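Long-range contact in voltage-sensor containing phosphatase (Ciona intestinalis, PDB 3V0D), which probably removes phosphate from membrane phosphoinositides under the control of its voltage sensor, through a PTEN-like phosphatase domain followed by a C2 domain: residues D26-S38 with A153-E165. The protein carries 1 engineered substitution. Numbering follows the deposited sequence. Where two conformers were deposited one is given.
Sequences DLTYVTDHVIAMS and ALEYFGSRRTDFE. With PO4 (phosphate ion), chain D.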
# COMPACT_ATOMS: atom_id res chain seq x y z
N ASP A 26 7.37 -7.84 -19.81
CA ASP A 26 7.69 -7.45 -18.44
C ASP A 26 6.89 -8.39 -17.51
O ASP A 26 5.72 -8.15 -17.21
CB ASP A 26 7.31 -5.98 -18.23
CG ASP A 26 7.73 -5.43 -16.87
OD1 ASP A 26 8.20 -6.20 -16.01
OD2 ASP A 26 7.66 -4.18 -16.70
N LEU A 27 7.53 -9.47 -17.09
CA LEU A 27 6.85 -10.58 -16.43
C LEU A 27 7.94 -11.36 -15.72
O LEU A 27 9.00 -11.63 -16.30
CB LEU A 27 6.14 -11.42 -17.50
CG LEU A 27 5.33 -12.65 -17.05
CD1 LEU A 27 4.23 -12.95 -18.06
CD2 LEU A 27 6.23 -13.90 -16.84
N THR A 28 7.66 -11.71 -14.47
CA THR A 28 8.63 -12.37 -13.61
C THR A 28 7.99 -13.56 -12.94
O THR A 28 6.93 -13.41 -12.30
CB THR A 28 9.11 -11.40 -12.50
OG1 THR A 28 9.64 -10.20 -13.08
CG2 THR A 28 10.13 -12.06 -11.56
N TYR A 29 8.62 -14.73 -13.01
CA TYR A 29 8.26 -15.86 -12.15
C TYR A 29 8.87 -15.64 -10.78
O TYR A 29 10.06 -15.88 -10.56
CB TYR A 29 8.72 -17.19 -12.74
CG TYR A 29 7.84 -17.69 -13.86
CD1 TYR A 29 8.04 -17.27 -15.17
CD2 TYR A 29 6.78 -18.55 -13.59
CE1 TYR A 29 7.23 -17.73 -16.20
CE2 TYR A 29 5.96 -19.03 -14.61
CZ TYR A 29 6.19 -18.60 -15.92
OH TYR A 29 5.40 -19.05 -16.95
N VAL A 30 8.09 -15.08 -9.87
CA VAL A 30 8.52 -14.91 -8.49
C VAL A 30 8.81 -16.28 -7.85
O VAL A 30 9.82 -16.45 -7.18
CB VAL A 30 7.50 -14.08 -7.69
CG1 VAL A 30 7.90 -14.00 -6.21
CG2 VAL A 30 7.37 -12.66 -8.31
N THR A 31 7.90 -17.22 -8.12
CA THR A 31 8.14 -18.66 -7.94
C THR A 31 7.70 -19.33 -9.23
O THR A 31 7.22 -18.66 -10.15
CB THR A 31 7.36 -19.25 -6.78
OG1 THR A 31 5.99 -19.34 -7.15
CG2 THR A 31 7.51 -18.43 -5.48
N ASP A 32 7.82 -20.66 -9.32
CA ASP A 32 7.31 -21.35 -10.51
C ASP A 32 5.82 -21.16 -10.73
O ASP A 32 5.36 -21.35 -11.85
CB ASP A 32 7.51 -22.88 -10.44
CG ASP A 32 8.95 -23.32 -10.40
OD1 ASP A 32 9.13 -24.53 -10.13
OD2 ASP A 32 9.87 -22.52 -10.64
N HIS A 33 5.06 -20.85 -9.66
CA HIS A 33 3.59 -20.76 -9.79
C HIS A 33 3.02 -19.41 -9.45
O HIS A 33 1.81 -19.27 -9.43
CB HIS A 33 2.89 -21.88 -8.99
CG HIS A 33 3.33 -23.25 -9.41
ND1 HIS A 33 4.24 -23.98 -8.69
CD2 HIS A 33 2.99 -24.01 -10.48
CE1 HIS A 33 4.44 -25.14 -9.30
NE2 HIS A 33 3.70 -25.18 -10.39
N VAL A 34 3.89 -18.42 -9.19
CA VAL A 34 3.46 -17.07 -8.82
C VAL A 34 4.20 -16.09 -9.69
O VAL A 34 5.43 -15.98 -9.60
CB VAL A 34 3.72 -16.80 -7.31
CG1 VAL A 34 3.32 -15.38 -6.96
CG2 VAL A 34 3.02 -17.80 -6.43
N ILE A 35 3.44 -15.38 -10.54
CA ILE A 35 3.97 -14.44 -11.50
C ILE A 35 3.62 -13.02 -11.07
O ILE A 35 2.50 -12.78 -10.59
CB ILE A 35 3.42 -14.77 -12.90
CG1 ILE A 35 4.01 -16.09 -13.40
CG2 ILE A 35 3.66 -13.63 -13.89
CD1 ILE A 35 3.13 -16.77 -14.45
N ALA A 36 4.57 -12.10 -11.24
CA ALA A 36 4.34 -10.67 -11.10
C ALA A 36 4.58 -10.04 -12.46
O ALA A 36 5.57 -10.35 -13.12
CB ALA A 36 5.27 -10.08 -10.08
N MET A 37 3.71 -9.12 -12.89
CA MET A 37 3.87 -8.52 -14.22
C MET A 37 3.26 -7.12 -14.24
O MET A 37 2.55 -6.72 -13.30
CB MET A 37 3.28 -9.43 -15.30
CG MET A 37 1.78 -9.59 -15.16
SD MET A 37 1.16 -10.82 -16.33
CE MET A 37 -0.61 -10.67 -16.03
N SER A 38 3.54 -6.38 -15.31
CA SER A 38 2.96 -5.06 -15.51
C SER A 38 1.59 -5.16 -16.19
O SER A 38 1.08 -6.26 -16.46
CB SER A 38 3.94 -4.18 -16.29
OG SER A 38 4.28 -4.81 -17.49
N ALA A 153 9.30 -12.07 3.24
CA ALA A 153 8.50 -12.20 2.04
C ALA A 153 8.67 -10.98 1.14
O ALA A 153 8.86 -11.11 -0.08
CB ALA A 153 7.04 -12.40 2.39
N LEU A 154 8.65 -9.78 1.75
CA LEU A 154 8.83 -8.52 1.01
C LEU A 154 10.20 -8.47 0.36
O LEU A 154 10.33 -8.09 -0.79
CB LEU A 154 8.67 -7.34 1.97
CG LEU A 154 7.22 -7.05 2.33
CD1 LEU A 154 7.14 -6.25 3.61
CD2 LEU A 154 6.56 -6.28 1.18
N GLU A 155 11.24 -8.84 1.10
CA GLU A 155 12.58 -8.81 0.55
C GLU A 155 12.72 -9.82 -0.57
O GLU A 155 13.40 -9.54 -1.55
CB GLU A 155 13.60 -9.05 1.64
CG GLU A 155 13.75 -7.85 2.53
CD GLU A 155 14.94 -7.87 3.43
OE1 GLU A 155 15.06 -6.91 4.22
OE2 GLU A 155 15.76 -8.80 3.37
N TYR A 156 12.08 -10.98 -0.46
CA TYR A 156 12.12 -11.96 -1.54
C TYR A 156 11.45 -11.40 -2.80
O TYR A 156 12.01 -11.47 -3.91
CB TYR A 156 11.49 -13.29 -1.11
CG TYR A 156 11.51 -14.29 -2.22
CD1 TYR A 156 12.70 -14.96 -2.54
CD2 TYR A 156 10.36 -14.61 -2.93
CE1 TYR A 156 12.75 -15.87 -3.58
CE2 TYR A 156 10.40 -15.54 -3.96
CZ TYR A 156 11.59 -16.15 -4.29
OH TYR A 156 11.65 -17.08 -5.31
N PHE A 157 10.26 -10.82 -2.65
CA PHE A 157 9.62 -10.19 -3.79
C PHE A 157 10.54 -9.14 -4.40
O PHE A 157 10.73 -9.11 -5.62
CB PHE A 157 8.28 -9.53 -3.37
CG PHE A 157 7.67 -8.75 -4.48
CD1 PHE A 157 6.99 -9.38 -5.53
CD2 PHE A 157 7.81 -7.36 -4.53
CE1 PHE A 157 6.47 -8.64 -6.59
CE2 PHE A 157 7.28 -6.62 -5.60
CZ PHE A 157 6.61 -7.26 -6.62
N GLY A 158 11.11 -8.30 -3.55
CA GLY A 158 12.00 -7.26 -4.06
C GLY A 158 13.20 -7.86 -4.79
O GLY A 158 13.57 -7.36 -5.85
N SER A 159 13.77 -8.95 -4.27
CA SER A 159 14.93 -9.59 -4.89
C SER A 159 14.61 -10.18 -6.25
O SER A 159 15.48 -10.29 -7.10
CB SER A 159 15.51 -10.67 -3.97
OG SER A 159 14.79 -11.90 -3.99
N ARG A 160 13.35 -10.58 -6.44
CA ARG A 160 12.95 -11.22 -7.71
C ARG A 160 12.46 -10.22 -8.75
O ARG A 160 12.64 -10.44 -9.93
CB ARG A 160 11.93 -12.33 -7.47
CG ARG A 160 12.49 -13.48 -6.64
CD ARG A 160 13.99 -13.63 -6.88
NE ARG A 160 14.47 -14.96 -6.59
CZ ARG A 160 15.38 -15.25 -5.67
NH1 ARG A 160 15.93 -14.30 -4.91
NH2 ARG A 160 15.75 -16.52 -5.54
N ARG A 161 11.82 -9.14 -8.30
CA ARG A 161 11.10 -8.23 -9.17
C ARG A 161 11.81 -6.89 -9.40
O ARG A 161 11.47 -6.17 -10.34
CB ARG A 161 9.67 -8.04 -8.62
CG ARG A 161 8.73 -7.23 -9.48
CD ARG A 161 8.39 -7.94 -10.80
NE ARG A 161 7.49 -7.08 -11.56
CZ ARG A 161 7.47 -6.98 -12.88
NH1 ARG A 161 8.18 -7.79 -13.65
NH2 ARG A 161 6.66 -6.09 -13.43
N THR A 162 12.80 -6.57 -8.57
CA THR A 162 13.48 -5.26 -8.64
C THR A 162 14.98 -5.43 -8.52
O THR A 162 15.49 -6.54 -8.41
CB THR A 162 12.99 -4.28 -7.53
OG1 THR A 162 13.62 -4.60 -6.28
CG2 THR A 162 11.46 -4.30 -7.39
N ASP A 163 15.71 -4.31 -8.53
CA ASP A 163 17.16 -4.35 -8.35
C ASP A 163 17.60 -4.61 -6.91
O ASP A 163 18.79 -4.77 -6.65
CB ASP A 163 17.83 -3.09 -8.91
CG ASP A 163 17.90 -3.09 -10.43
OD1 ASP A 163 18.24 -2.03 -11.00
OD2 ASP A 163 17.61 -4.13 -11.06
N PHE A 164 16.64 -4.66 -5.98
CA PHE A 164 16.95 -4.96 -4.58
C PHE A 164 17.68 -6.29 -4.42
O PHE A 164 17.35 -7.28 -5.07
CB PHE A 164 15.67 -4.99 -3.73
CG PHE A 164 15.89 -5.45 -2.31
CD1 PHE A 164 16.39 -4.57 -1.34
CD2 PHE A 164 15.64 -6.77 -1.93
CE1 PHE A 164 16.63 -4.98 -0.02
CE2 PHE A 164 15.87 -7.20 -0.63
CZ PHE A 164 16.37 -6.30 0.33
N GLU A 165 18.67 -6.30 -3.52
CA GLU A 165 19.40 -7.51 -3.17
C GLU A 165 19.32 -7.73 -1.67
O GLU A 165 19.44 -6.77 -0.91
CB GLU A 165 20.87 -7.39 -3.58
CG GLU A 165 21.18 -7.87 -4.97
CD GLU A 165 21.20 -9.39 -5.07
OE1 GLU A 165 20.19 -9.95 -5.55
OE2 GLU A 165 22.21 -10.01 -4.65
P PO4 D . 5.25 -24.62 -5.39
O1 PO4 D . 3.81 -24.82 -4.98
O2 PO4 D . 5.64 -25.88 -6.16
O3 PO4 D . 5.29 -23.41 -6.30
O4 PO4 D . 6.11 -24.44 -4.19
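In the hairpin formed by strands 27-29 and 34-37, T28 lies opposite R161 and V30 opposite R160, at the C-terminal end of helix 153-161. The T28 and R161 CA atoms lie 6.6 Å apart. The axis of strand 34-37 makes an angle of 61° with that of the helix, with a closest approach of 10.5 Å.

R161 has the largest share of the contact. Its CG is anti to the backbone N (chi1 -174°), and a bend at chi2 swings the guanidinium to the D26 and T28 side chains, beside A36 and M37. R161 NH1 and NH2 both donate to D26 OD1, the former at 2.8 Å, forming a salt bridge on a single carboxylate oxygen. The two planes are well tilted against each other. NH1 also donates to T28 OG1, which lies in the guanidinium plane; this bond is straighter, at 157°. A36 O and M37 CA lie over one face of the group, toward its rim. NE and NH2 donate further to G129 O and G128 O in the loop before helix 131-143.

Toward the N-terminal end of the helix segment, Y156 OH donates to V30 O at 2.7 Å, nearly in line with the carbonyl. V30 CG1 packs against Y156 CE2 at 3.7 Å. A36 CB meets the edge of the F157 ring, 4.0 Å from CE1.

The contact thus ties strands 27-29 and 34-41 of the phosphatase domain's mixed sheet to helix 150-161. The buried guanidinium is fixed by bonds from all three nitrogens, and D26 probably balances its charge. In the tensin-type fold, G128 and G129 belong to the phosphate-binding P-loop, so R161 probably helps to hold that loop in place.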